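Side-chain contacts in epoxide hydrolase (Aspergillus niger, PDB 3G02), which probably opens epoxide rings with water to give vicinal diols, as an alpha/beta-hydrolase-fold enzyme evolved in the laboratory for enantioselectivity: residues I272-L275 / A276-E280; T89-E93 / G94-H98; S196-G199 / R200-V204; W357-T361 / G362-F366; S261-G264 / H265-S269. The protein carries 9 engineered substitutions. All blocks are in the same frame, centred on the assembly; numbering follows the deposited sequence.

Contact 1: residues I272-L275 / A276-E280; sequences IALL and AWIGE
Leu274 lies alongside Ile278, one helical turn further on in helix 271-284, and the two side chains point the same way. Their ends meet methyl to methyl, Leu274 CD1 to Ile278 CD1 at 3.5 Å, while Leu274 CG sits 4.0 Å from that same Ile278 CD1. Ile278 gets there with CG1 anti to its carbonyl carbon (chi1 -68°) and an extended chi2, a shape that carries CD1 back toward the preceding turn. Beneath this pair the backbone runs in regular i to i+4 bonds: Ile278 N gives its hydrogen to Leu274 O at 2.9 Å, and Trp277 N to Ala273 O at 3.1 Å. Gly279 N closes on Leu275 O at 2.7 Å, but with an N-H...O angle of 134° and from above the carbonyl plane. Trp277 CB rests 3.6 Å from Ala273 O, yet its indole leaves the helix, donating through NE1 to His256 and meeting Phe308. Glu280 also turns outward, to Arg259 and Thr262 of the second subunit. Val299 and Trp303 of helix 292-304 pack on Leu274. The contact is therefore wholly apolar between side chains, and the polar ends of Trp277 and Glu280 are spent on partners beyond it.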
loop_
_atom_site.group_PDB
_atom_site.type_symbol
_atom_site.label_atom_id
_atom_site.label_comp_id
_atom_site.label_asym_id
_atom_site.label_seq_id
_atom_site.Cartn_x
_atom_site.Cartn_y
_atom_site.Cartn_z
ATOM N N ILE A 272 -5.383 8.371 -12.079
ATOM C CA ILE A 272 -5.316 9.174 -10.859
ATOM C C ILE A 272 -4.796 8.348 -9.669
ATOM O O ILE A 272 -4.050 8.868 -8.832
ATOM C CB ILE A 272 -6.669 9.877 -10.571
ATOM C CG1 ILE A 272 -6.863 11.043 -11.559
ATOM C CG2 ILE A 272 -6.786 10.334 -9.111
ATOM C CD1 ILE A 272 -5.872 12.180 -11.440
ATOM N N ALA A 273 -5.166 7.067 -9.614
ATOM C CA ALA A 273 -4.576 6.153 -8.631
ATOM C C ALA A 273 -3.063 6.092 -8.812
ATOM O O ALA A 273 -2.309 6.236 -7.849
ATOM C CB ALA A 273 -5.183 4.756 -8.742
ATOM N N LEU A 274 -2.628 5.901 -10.053
ATOM C CA LEU A 274 -1.207 5.845 -10.343
ATOM C C LEU A 274 -0.505 7.160 -9.971
ATOM O O LEU A 274 0.573 7.155 -9.367
ATOM C CB LEU A 274 -0.987 5.494 -11.815
ATOM C CG LEU A 274 0.458 5.223 -12.232
ATOM C CD1 LEU A 274 0.974 3.913 -11.669
ATOM C CD2 LEU A 274 0.539 5.228 -13.747
ATOM N N LEU A 275 -1.121 8.285 -10.331
ATOM C CA LEU A 275 -0.548 9.599 -10.031
ATOM C C LEU A 275 -0.379 9.823 -8.528
ATOM O O LEU A 275 0.642 10.354 -8.090
ATOM C CB LEU A 275 -1.402 10.720 -10.641
ATOM C CG LEU A 275 -1.022 12.176 -10.334
ATOM C CD1 LEU A 275 0.342 12.552 -10.895
ATOM C CD2 LEU A 275 -2.083 13.118 -10.884
ATOM N N ALA A 276 -1.373 9.426 -7.743
ATOM C CA ALA A 276 -1.296 9.600 -6.293
ATOM C C ALA A 276 -0.160 8.774 -5.685
ATOM O O ALA A 276 0.645 9.285 -4.900
ATOM C CB ALA A 276 -2.625 9.259 -5.636
ATOM N N TRP A 277 -0.097 7.497 -6.063
ATOM C CA TRP A 277 0.884 6.575 -5.494
ATOM C C TRP A 277 2.311 6.954 -5.879
ATOM O O TRP A 277 3.206 6.994 -5.024
ATOM C CB TRP A 277 0.568 5.168 -5.978
ATOM C CG TRP A 277 1.359 4.041 -5.358
ATOM C CD1 TRP A 277 2.524 3.498 -5.828
ATOM C CD2 TRP A 277 1.004 3.282 -4.191
ATOM N NE1 TRP A 277 2.918 2.450 -5.024
ATOM C CE2 TRP A 277 2.005 2.297 -4.014
ATOM C CE3 TRP A 277 -0.059 3.337 -3.281
ATOM C CZ2 TRP A 277 1.972 1.375 -2.961
ATOM C CZ3 TRP A 277 -0.089 2.425 -2.228
ATOM C CH2 TRP A 277 0.925 1.462 -2.076
ATOM N N ILE A 278 2.526 7.212 -7.167
ATOM C CA ILE A 278 3.858 7.542 -7.672
ATOM C C ILE A 278 4.201 9.011 -7.411
ATOM O O ILE A 278 5.333 9.335 -7.027
ATOM C CB ILE A 278 3.999 7.170 -9.167
ATOM C CG1 ILE A 278 3.972 5.644 -9.307
ATOM C CG2 ILE A 278 5.271 7.766 -9.766
ATOM C CD1 ILE A 278 4.168 5.123 -10.716
ATOM N N GLY A 279 3.223 9.892 -7.607
ATOM C CA GLY A 279 3.419 11.319 -7.371
ATOM C C GLY A 279 3.873 11.620 -5.958
ATOM O O GLY A 279 4.698 12.504 -5.747
ATOM N N GLU A 280 3.350 10.876 -4.983
ATOM C CA GLU A 280 3.788 11.058 -3.596
ATOM C C GLU A 280 5.303 10.964 -3.496
ATOM O O GLU A 280 5.934 11.740 -2.778
ATOM C CB GLU A 280 3.160 10.028 -2.667
ATOM C CG GLU A 280 3.460 10.307 -1.198
ATOM C CD GLU A 280 3.308 9.079 -0.340
ATOM O OE1 GLU A 280 2.178 8.561 -0.239
ATOM O OE2 GLU A 280 4.322 8.634 0.246
#

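Contact 2: residues T89-E93 / G94-H98; sequences TTEIE and GLTIH
This is a tight two-residue beta hairpin at one margin of the central sheet, where strand 87-92 turns back into strand 95-102 through a type I' turn from Ile92 to Leu95. Glu93 and Gly94 occupy the turn's corners, both with positive phi. Two hydrogen-bonded pairs hold the arms together. Ile97 N reaches Thr90 O at 2.7 Å and is answered by Thr90 N to Ile97 O at 3.0 Å; next to the turn, Ile92 and Leu95 exchange bonds in the same manner. On the buried face Ile92 and Ile97 cross at about a right angle, CD1 of Ile92 lying 4.0 Å from CG1 of Ile97. On the other face the methyl of Thr96 (CG2) comes within 3.8 Å of Thr89 CB. Thr96 OG1 lies beside the backbone N (chi1 -62°), which leaves CG2 anti to that N and turned to Thr89. Thr89 CG2 also lies 4.0 Å from His98 CA. At the exposed bend Glu93 forms a salt bridge with Arg172. Helix 167-180 packs against the isoleucine face through Val173, Gln176 and Leu177, whereas His98, on the opposite face, bonds to Ser149 and meets the rings of Phe20, Phe122 and Phe155.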
loop_
_atom_site.group_PDB
_atom_site.type_symbol
_atom_site.label_atom_id
_atom_site.label_comp_id
_atom_site.label_asym_id
_atom_site.label_seq_id
_atom_site.Cartn_x
_atom_site.Cartn_y
_atom_site.Cartn_z
ATOM N N THR A 89 15.621 -1.400 -29.656
ATOM C CA THR A 89 15.227 -2.592 -28.916
ATOM C C THR A 89 16.039 -3.776 -29.400
ATOM O O THR A 89 16.460 -3.830 -30.558
ATOM C CB THR A 89 13.724 -2.935 -29.047
ATOM O OG1 THR A 89 13.398 -3.202 -30.416
ATOM C CG2 THR A 89 12.846 -1.808 -28.522
ATOM N N THR A 90 16.267 -4.717 -28.496
ATOM C CA THR A 90 16.836 -6.001 -28.864
ATOM C C THR A 90 16.138 -7.066 -28.038
ATOM O O THR A 90 15.580 -6.766 -26.980
ATOM C CB THR A 90 18.370 -6.037 -28.674
ATOM O OG1 THR A 90 18.907 -7.206 -29.307
ATOM C CG2 THR A 90 18.757 -6.025 -27.199
ATOM N N GLU A 91 16.156 -8.300 -28.523
ATOM C CA GLU A 91 15.529 -9.390 -27.796
ATOM C C GLU A 91 16.543 -10.190 -27.001
ATOM O O GLU A 91 17.545 -10.667 -27.536
ATOM C CB GLU A 91 14.713 -10.279 -28.731
ATOM C CG GLU A 91 13.482 -9.579 -29.288
ATOM C CD GLU A 91 12.290 -10.502 -29.455
ATOM O OE1 GLU A 91 11.293 -10.072 -30.078
ATOM O OE2 GLU A 91 12.339 -11.654 -28.964
ATOM N N ILE A 92 16.275 -10.319 -25.707
ATOM C CA ILE A 92 17.125 -11.073 -24.803
ATOM C C ILE A 92 16.226 -12.016 -24.015
ATOM O O ILE A 92 15.293 -11.572 -23.342
ATOM C CB ILE A 92 17.926 -10.141 -23.857
ATOM C CG1 ILE A 92 18.931 -9.309 -24.662
ATOM C CG2 ILE A 92 18.646 -10.952 -22.785
ATOM C CD1 ILE A 92 19.410 -8.055 -23.956
ATOM N N GLU A 93 16.496 -13.316 -24.132
ATOM C CA GLU A 93 15.702 -14.362 -23.465
ATOM C C GLU A 93 14.197 -14.238 -23.734
ATOM O O GLU A 93 13.375 -14.498 -22.854
ATOM C CB GLU A 93 15.997 -14.387 -21.956
ATOM C CG GLU A 93 17.435 -14.756 -21.623
ATOM C CD GLU A 93 17.759 -14.682 -20.142
ATOM O OE1 GLU A 93 16.828 -14.696 -19.302
ATOM O OE2 GLU A 93 18.961 -14.618 -19.817
ATOM N N GLY A 94 13.845 -13.827 -24.951
ATOM C CA GLY A 94 12.447 -13.678 -25.337
ATOM C C GLY A 94 11.806 -12.384 -24.867
ATOM O O GLY A 94 10.626 -12.143 -25.132
ATOM N N LEU A 95 12.572 -11.553 -24.164
ATOM C CA LEU A 95 12.080 -10.249 -23.721
ATOM C C LEU A 95 12.555 -9.164 -24.668
ATOM O O LEU A 95 13.702 -9.186 -25.114
ATOM C CB LEU A 95 12.563 -9.930 -22.302
ATOM C CG LEU A 95 12.270 -10.924 -21.171
ATOM C CD1 LEU A 95 12.881 -10.443 -19.867
ATOM C CD2 LEU A 95 10.778 -11.162 -21.008
ATOM N N THR A 96 11.670 -8.226 -24.979
ATOM C CA THR A 96 12.053 -7.035 -25.726
ATOM C C THR A 96 12.723 -6.078 -24.748
ATOM O O THR A 96 12.088 -5.607 -23.803
ATOM C CB THR A 96 10.835 -6.365 -26.382
ATOM O OG1 THR A 96 10.238 -7.276 -27.316
ATOM C CG2 THR A 96 11.241 -5.089 -27.117
ATOM N N ILE A 97 14.010 -5.819 -24.957
ATOM C CA ILE A 97 14.741 -4.889 -24.103
ATOM C C ILE A 97 14.994 -3.593 -24.850
ATOM O O ILE A 97 15.745 -3.557 -25.825
ATOM C CB ILE A 97 16.064 -5.495 -23.561
ATOM C CG1 ILE A 97 15.778 -6.773 -22.753
ATOM C CG2 ILE A 97 16.843 -4.470 -22.725
ATOM C CD1 ILE A 97 14.765 -6.601 -21.605
ATOM N N HIS A 98 14.331 -2.540 -24.384
ATOM C CA HIS A 98 14.503 -1.192 -24.890
ATOM C C HIS A 98 15.732 -0.544 -24.248
ATOM O O HIS A 98 16.053 -0.808 -23.084
ATOM C CB HIS A 98 13.233 -0.386 -24.588
ATOM C CG HIS A 98 13.405 1.095 -24.706
ATOM N ND1 HIS A 98 13.786 1.886 -23.644
ATOM C CD2 HIS A 98 13.243 1.927 -25.760
ATOM C CE1 HIS A 98 13.859 3.143 -24.043
ATOM N NE2 HIS A 98 13.534 3.196 -25.322
#

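Contact 3: residues S196-G199 / R200-V204; sequences SFVG and RLLGV. With FMT (formic acid), chain D.
Phe197 and Leu201 form the close-packed part of this helical turn, whereas Arg200 reaches away from it to a bound formic acid, probably from the crystallisation liquor. The ring of Phe197 and the branched end of Leu201 cross at a slant: Phe197 CE2 lies 3.8 Å from Leu201 CD1, and the neighbouring CD2 of the ring is 3.9 Å from the same methyl. Phe197 CG stands anti to its backbone N (chi1 -161°), which leans the ring along the helix toward the next turn. Val198 and Leu202 run side by side more loosely, with CG1 of Val198 4.1 Å from CD1 of Leu202. The main chain keeps its i to i+4 bonds throughout, Arg200 N to Ser196 O at 2.7 Å. Arg200 runs out extended and bends at chi3 (-68°), which turns NE to the formic acid. NE donates to formic acid O2 at 2.7 Å with an N-H...O angle of 158°; NH2 adds a weak bond to that oxygen, which sits at the guanidinium edge. NH1 faces other acceptors, the carbonyls of Thr361 and Leu335, so the charged group is fixed in rotation from several directions. Helix 194-205 follows the predicted nucleophile Asp193 and links strands 187-191 and 209-214 in a beta-alpha-beta unit. Leu167 and Met168 of helix 167-180 adjoin Leu201, while Leu202 settles on Tyr187 and Ile189 of strand 187-191.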
loop_
_atom_site.group_PDB
_atom_site.type_symbol
_atom_site.label_atom_id
_atom_site.label_comp_id
_atom_site.label_asym_id
_atom_site.label_seq_id
_atom_site.Cartn_x
_atom_site.Cartn_y
_atom_site.Cartn_z
ATOM N N SER A 196 21.029 -0.027 -8.391
ATOM C CA SER A 196 22.227 -0.200 -7.562
ATOM C C SER A 196 22.427 -1.662 -7.212
ATOM O O SER A 196 23.537 -2.186 -7.329
ATOM C CB SER A 196 22.152 0.628 -6.279
ATOM O OG SER A 196 22.455 1.987 -6.522
ATOM N N PHE A 197 21.349 -2.323 -6.792
ATOM C CA PHE A 197 21.446 -3.726 -6.404
ATOM C C PHE A 197 21.758 -4.599 -7.612
ATOM O O PHE A 197 22.572 -5.513 -7.511
ATOM C CB PHE A 197 20.221 -4.238 -5.637
ATOM C CG PHE A 197 20.502 -5.499 -4.863
ATOM C CD1 PHE A 197 20.961 -5.435 -3.550
ATOM C CD2 PHE A 197 20.366 -6.747 -5.466
ATOM C CE1 PHE A 197 21.251 -6.599 -2.837
ATOM C CE2 PHE A 197 20.648 -7.921 -4.760
ATOM C CZ PHE A 197 21.091 -7.843 -3.447
ATOM N N VAL A 198 21.130 -4.305 -8.750
ATOM C CA VAL A 198 21.493 -4.955 -10.012
ATOM C C VAL A 198 22.981 -4.719 -10.299
ATOM O O VAL A 198 23.712 -5.663 -10.618
ATOM C CB VAL A 198 20.609 -4.475 -11.183
ATOM C CG1 VAL A 198 21.040 -5.112 -12.506
ATOM C CG2 VAL A 198 19.147 -4.799 -10.902
ATOM N N GLY A 199 23.428 -3.473 -10.142
ATOM C CA GLY A 199 24.847 -3.132 -10.299
ATOM C C GLY A 199 25.775 -3.881 -9.354
ATOM O O GLY A 199 26.865 -4.303 -9.754
ATOM N N ARG A 200 25.352 -4.043 -8.103
ATOM C CA ARG A 200 26.117 -4.810 -7.121
ATOM C C ARG A 200 26.302 -6.253 -7.591
ATOM O O ARG A 200 27.415 -6.783 -7.551
ATOM C CB ARG A 200 25.439 -4.776 -5.746
ATOM C CG ARG A 200 26.179 -5.572 -4.666
ATOM C CD ARG A 200 25.644 -5.300 -3.266
ATOM N NE ARG A 200 25.933 -3.937 -2.820
ATOM C CZ ARG A 200 27.057 -3.554 -2.217
ATOM N NH1 ARG A 200 28.027 -4.432 -1.966
ATOM N NH2 ARG A 200 27.213 -2.287 -1.854
ATOM N N LEU A 201 25.215 -6.877 -8.042
ATOM C CA LEU A 201 25.266 -8.260 -8.525
ATOM C C LEU A 201 26.177 -8.407 -9.743
ATOM O O LEU A 201 26.913 -9.395 -9.863
ATOM C CB LEU A 201 23.864 -8.789 -8.835
ATOM C CG LEU A 201 22.893 -8.943 -7.661
ATOM C CD1 LEU A 201 21.531 -9.364 -8.171
ATOM C CD2 LEU A 201 23.408 -9.941 -6.625
ATOM N N LEU A 202 26.136 -7.421 -10.636
ATOM C CA LEU A 202 27.046 -7.387 -11.781
ATOM C C LEU A 202 28.507 -7.297 -11.333
ATOM O O LEU A 202 29.367 -8.024 -11.843
ATOM C CB LEU A 202 26.685 -6.235 -12.726
ATOM C CG LEU A 202 25.352 -6.418 -13.467
ATOM C CD1 LEU A 202 24.865 -5.115 -14.074
ATOM C CD2 LEU A 202 25.457 -7.507 -14.534
ATOM N N GLY A 203 28.782 -6.422 -10.370
ATOM C CA GLY A 203 30.126 -6.295 -9.811
ATOM C C GLY A 203 30.606 -7.577 -9.153
ATOM O O GLY A 203 31.768 -7.963 -9.298
ATOM N N VAL A 204 29.700 -8.241 -8.443
ATOM C CA VAL A 204 30.022 -9.443 -7.669
ATOM C C VAL A 204 30.266 -10.682 -8.541
ATOM O O VAL A 204 31.225 -11.428 -8.308
ATOM C CB VAL A 204 28.915 -9.725 -6.611
ATOM C CG1 VAL A 204 29.071 -11.112 -5.984
ATOM C CG2 VAL A 204 28.930 -8.650 -5.534
HETATM C C FMT D . 23.070 -1.722 -3.275
HETATM O O1 FMT D . 22.068 -1.152 -2.846
HETATM O O2 FMT D . 24.086 -1.915 -2.605
#

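Contact 4: residues W357-T361 / G362-F366; sequences WIATT and GNLVF
Ile358, in helix 355-358, and Ala359 after it pack against Leu364 of strand 362-369. The preceding residue, Trp357, serves the turn through its carbonyl: Thr360 OG1 donates to Trp357 O at 2.7 Å, in the carbonyl plane, and Thr360 N bonds to the same oxygen. Its indole lies elsewhere, with NE1 bonded to the carbonyl of Pro226. Ile358 sends its CG2 branch toward Leu364 CD1, a light touch at 4.3 Å, and rests on Phe341 and Phe343 of strand 340-345. Ala359 meets the other methyl of Leu364, whose CD2 lies 4.0 Å from both CA and CB of the alanine. Leu364 has CG anti to its own backbone N (chi1 -174°), which turns its branched end back to Ile358 and Ala359. These residues form the return leg of a beta-alpha-beta unit: strand 340-345, helix 355-358, then strand 362-369, the last strand at this margin of the alpha/beta-hydrolase sheet, parallel to strand 340-345. Ala359 O accepts a hydrogen bond from a water at 3.0 Å, and that water takes a weak one from Leu364 N, bridging turn and strand. Thr360 OG1 is further engaged by Gln332. Thr361 repeats the pattern one residue on, its OG1 donating to a lone pair of Ile358 O at 2.7 Å while Thr361 N shares that acceptor. Here OG1 stands between the backbone N and the carbonyl carbon (chi1 76°), folded back over the turn. The chain then passes through Gly362 to Asn363, the centre of an inverse gamma turn.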
loop_
_atom_site.group_PDB
_atom_site.type_symbol
_atom_site.label_atom_id
_atom_site.label_comp_id
_atom_site.label_asym_id
_atom_site.label_seq_id
_atom_site.Cartn_x
_atom_site.Cartn_y
_atom_site.Cartn_z
ATOM N N TRP A 357 30.209 3.007 6.396
ATOM C CA TRP A 357 29.330 1.850 6.262
ATOM C C TRP A 357 29.415 1.297 4.845
ATOM O O TRP A 357 29.565 0.095 4.651
ATOM C CB TRP A 357 27.890 2.231 6.595
ATOM C CG TRP A 357 27.586 2.333 8.064
ATOM C CD1 TRP A 357 28.481 2.491 9.090
ATOM C CD2 TRP A 357 26.288 2.323 8.663
ATOM N NE1 TRP A 357 27.815 2.560 10.292
ATOM C CE2 TRP A 357 26.468 2.459 10.058
ATOM C CE3 TRP A 357 24.985 2.192 8.158
ATOM C CZ2 TRP A 357 25.394 2.476 10.955
ATOM C CZ3 TRP A 357 23.917 2.211 9.049
ATOM C CH2 TRP A 357 24.130 2.353 10.433
ATOM N N ILE A 358 29.329 2.188 3.858
ATOM C CA ILE A 358 29.431 1.807 2.450
ATOM C C ILE A 358 30.770 1.113 2.157
ATOM O O ILE A 358 30.830 0.159 1.379
ATOM C CB ILE A 358 29.218 3.037 1.529
ATOM C CG1 ILE A 358 27.809 3.603 1.738
ATOM C CG2 ILE A 358 29.449 2.679 0.060
ATOM C CD1 ILE A 358 27.640 5.038 1.301
ATOM N N ALA A 359 31.829 1.587 2.814
ATOM C CA ALA A 359 33.173 1.025 2.660
ATOM C C ALA A 359 33.279 -0.452 3.054
ATOM O O ALA A 359 34.159 -1.164 2.565
ATOM C CB ALA A 359 34.180 1.859 3.440
ATOM N N THR A 360 32.381 -0.912 3.926
ATOM C CA THR A 360 32.380 -2.314 4.364
ATOM C C THR A 360 31.798 -3.250 3.304
ATOM O O THR A 360 31.872 -4.473 3.439
ATOM C CB THR A 360 31.585 -2.525 5.679
ATOM O OG1 THR A 360 30.182 -2.363 5.429
ATOM C CG2 THR A 360 32.032 -1.554 6.761
ATOM N N THR A 361 31.214 -2.668 2.256
ATOM C CA THR A 361 30.463 -3.433 1.261
ATOM C C THR A 361 31.177 -3.569 -0.087
ATOM O O THR A 361 30.660 -4.201 -1.014
ATOM C CB THR A 361 29.058 -2.830 1.031
ATOM O OG1 THR A 361 29.167 -1.647 0.232
ATOM C CG2 THR A 361 28.387 -2.490 2.351
ATOM N N GLY A 362 32.357 -2.970 -0.198
ATOM C CA GLY A 362 33.129 -3.056 -1.427
ATOM C C GLY A 362 34.485 -2.389 -1.359
ATOM O O GLY A 362 34.820 -1.731 -0.372
ATOM N N ASN A 363 35.259 -2.575 -2.425
ATOM C CA ASN A 363 36.554 -1.930 -2.602
ATOM C C ASN A 363 36.330 -0.462 -2.976
ATOM O O ASN A 363 36.520 -0.058 -4.129
ATOM C CB ASN A 363 37.356 -2.691 -3.670
ATOM C CG ASN A 363 38.708 -2.057 -3.974
ATOM O OD1 ASN A 363 39.329 -1.420 -3.117
ATOM N ND2 ASN A 363 39.166 -2.231 -5.208
ATOM N N LEU A 364 35.915 0.322 -1.983
ATOM C CA LEU A 364 35.527 1.714 -2.190
ATOM C C LEU A 364 36.751 2.602 -2.387
ATOM O O LEU A 364 37.391 3.019 -1.418
ATOM C CB LEU A 364 34.658 2.215 -1.028
ATOM C CG LEU A 364 34.042 3.614 -1.157
ATOM C CD1 LEU A 364 32.942 3.636 -2.214
ATOM C CD2 LEU A 364 33.510 4.086 0.183
ATOM N N VAL A 365 37.059 2.879 -3.649
ATOM C CA VAL A 365 38.248 3.651 -4.020
ATOM C C VAL A 365 37.892 5.089 -4.393
ATOM O O VAL A 365 38.771 5.918 -4.637
ATOM C CB VAL A 365 39.010 2.988 -5.200
ATOM C CG1 VAL A 365 39.573 1.629 -4.784
ATOM C CG2 VAL A 365 38.113 2.848 -6.429
ATOM N N PHE A 366 36.594 5.377 -4.430
ATOM C CA PHE A 366 36.094 6.662 -4.902
ATOM C C PHE A 366 34.831 7.015 -4.127
ATOM O O PHE A 366 33.880 6.236 -4.089
ATOM C CB PHE A 366 35.814 6.572 -6.405
ATOM C CG PHE A 366 35.273 7.835 -7.020
ATOM C CD1 PHE A 366 33.905 8.108 -7.004
ATOM C CD2 PHE A 366 36.125 8.730 -7.660
ATOM C CE1 PHE A 366 33.402 9.262 -7.589
ATOM C CE2 PHE A 366 35.629 9.889 -8.248
ATOM C CZ PHE A 366 34.267 10.154 -8.215
HETATM O O HOH W 1 36.616 0.113 1.379
#

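Contact 5: residues S261-G264 / H265-S269; sequences STIG and HVLSS
Ile263 runs along the helix toward the next turn, where Val266 and Leu267 receive it. From CB, the branch CG1 leaves anti to the backbone N (chi1 -170°) and comes 4.1 Å from Leu267 CG. The tip, CD1, is set between two neighbours, 3.9 Å from Leu267 CG and 4.0 Å from Val266 CG1, both side chains being crossed at a slant. Ile263 and Leu267 also touch Trp277 of helix 271-284 and Phe308 of helix 307-311. Beneath them, Leu267 N donates to Ile263 O at 3.0 Å with an almost straight N-H...O angle of 169°. On another flank His265 folds its ring back over the preceding turn, bringing CD2 to 3.1 Å from Ser261 O and near Ser261 OG. That hydroxyl is bonded to the carbonyl of Ile57 of the second subunit, and His265 NE2 makes a weak bond to Ser59 of the same subunit. Gly264 O is gripped twice by Ser268, by OG at 2.7 Å and by the backbone N at 3.1 Å, the two donors arriving from opposite faces of the carbonyl plane. Ser269 OG likewise returns to Val266 O at 2.7 Å. The hydroxyl of Thr262 is bonded to Ile57 N of the second subunit as well as to the glutamate partner there, and Val266 packs on its own counterpart. The helix thus has an apolar flank, built by Ile263 and Leu267 for its own chain, and one facing the second subunit, where hydroxyls bond and Val266 packs, while serine hydroxyls grip the carbonyls of Gly264 and Val266.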
loop_
_atom_site.group_PDB
_atom_site.type_symbol
_atom_site.label_atom_id
_atom_site.label_comp_id
_atom_site.label_asym_id
_atom_site.label_seq_id
_atom_site.Cartn_x
_atom_site.Cartn_y
_atom_site.Cartn_z
ATOM N N SER A 261 0.365 -8.318 -7.038
ATOM C CA SER A 261 -0.795 -8.467 -7.912
ATOM C C SER A 261 -1.924 -7.491 -7.554
ATOM O O SER A 261 -2.484 -6.831 -8.429
ATOM C CB SER A 261 -1.309 -9.905 -7.925
ATOM O OG SER A 261 -2.338 -10.014 -8.888
ATOM N N THR A 262 -2.238 -7.393 -6.263
ATOM C CA THR A 262 -3.276 -6.478 -5.804
ATOM C C THR A 262 -2.932 -5.029 -6.144
ATOM O O THR A 262 -3.713 -4.336 -6.791
ATOM C CB THR A 262 -3.532 -6.634 -4.298
ATOM O OG1 THR A 262 -4.000 -7.961 -4.052
ATOM C CG2 THR A 262 -4.577 -5.638 -3.811
ATOM N N ILE A 263 -1.753 -4.575 -5.733
ATOM C CA ILE A 263 -1.409 -3.175 -5.965
ATOM C C ILE A 263 -1.254 -2.881 -7.465
ATOM O O ILE A 263 -1.611 -1.797 -7.918
ATOM C CB ILE A 263 -0.206 -2.699 -5.090
ATOM C CG1 ILE A 263 -0.023 -1.173 -5.166
ATOM C CG2 ILE A 263 1.083 -3.434 -5.451
ATOM C CD1 ILE A 263 -1.231 -0.350 -4.698
ATOM N N GLY A 264 -0.769 -3.860 -8.229
ATOM C CA GLY A 264 -0.702 -3.730 -9.684
ATOM C C GLY A 264 -2.066 -3.453 -10.286
ATOM O O GLY A 264 -2.212 -2.572 -11.130
ATOM N N HIS A 265 -3.076 -4.195 -9.839
ATOM C CA HIS A 265 -4.442 -3.978 -10.317
ATOM C C HIS A 265 -5.018 -2.650 -9.839
ATOM O O HIS A 265 -5.652 -1.933 -10.610
ATOM C CB HIS A 265 -5.347 -5.135 -9.908
ATOM C CG HIS A 265 -5.201 -6.345 -10.775
ATOM N ND1 HIS A 265 -5.649 -6.381 -12.077
ATOM C CD2 HIS A 265 -4.658 -7.560 -10.530
ATOM C CE1 HIS A 265 -5.389 -7.567 -12.598
ATOM N NE2 HIS A 265 -4.787 -8.300 -11.680
ATOM N N VAL A 266 -4.779 -2.328 -8.569
ATOM C CA VAL A 266 -5.227 -1.062 -7.992
ATOM C C VAL A 266 -4.741 0.152 -8.813
ATOM O O VAL A 266 -5.534 1.012 -9.200
ATOM C CB VAL A 266 -4.799 -0.952 -6.500
ATOM C CG1 VAL A 266 -4.943 0.471 -5.972
ATOM C CG2 VAL A 266 -5.609 -1.917 -5.653
ATOM N N LEU A 267 -3.442 0.221 -9.084
ATOM C CA LEU A 267 -2.889 1.382 -9.791
ATOM C C LEU A 267 -3.132 1.375 -11.300
ATOM O O LEU A 267 -3.073 2.429 -11.946
ATOM C CB LEU A 267 -1.398 1.544 -9.488
ATOM C CG LEU A 267 -1.040 1.672 -8.004
ATOM C CD1 LEU A 267 0.409 2.024 -7.908
ATOM C CD2 LEU A 267 -1.892 2.708 -7.272
ATOM N N SER A 268 -3.418 0.199 -11.853
ATOM C CA SER A 268 -3.780 0.088 -13.264
ATOM C C SER A 268 -5.206 0.548 -13.535
ATOM O O SER A 268 -5.543 0.856 -14.681
ATOM C CB SER A 268 -3.623 -1.351 -13.736
ATOM O OG SER A 268 -2.263 -1.743 -13.709
ATOM N N SER A 269 -6.036 0.597 -12.497
ATOM C CA SER A 269 -7.468 0.863 -12.673
ATOM C C SER A 269 -7.772 2.286 -13.126
ATOM O O SER A 269 -8.718 2.511 -13.886
ATOM C CB SER A 269 -8.239 0.531 -11.393
ATOM O OG SER A 269 -7.947 1.452 -10.362
#

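Along the chain the order is contact 2, contact 3, contact 5, contact 1 and contact 4. Contacts 2 and 4 lie on the two outermost strands of the same sheet, their centres about 33 Å apart. Contact 3 belongs to the helix after the predicted nucleophile; its centre is about 13 Å from that of contact 4, and the two touch through Arg200. Contacts 5 and 1 occupy successive helices with centres about 12 Å apart, Leu267 packing on Trp277. Both touch the second subunit and lie near the predicted proton donor Tyr315, so this helical pair borders both the dimer interface and the probable active site.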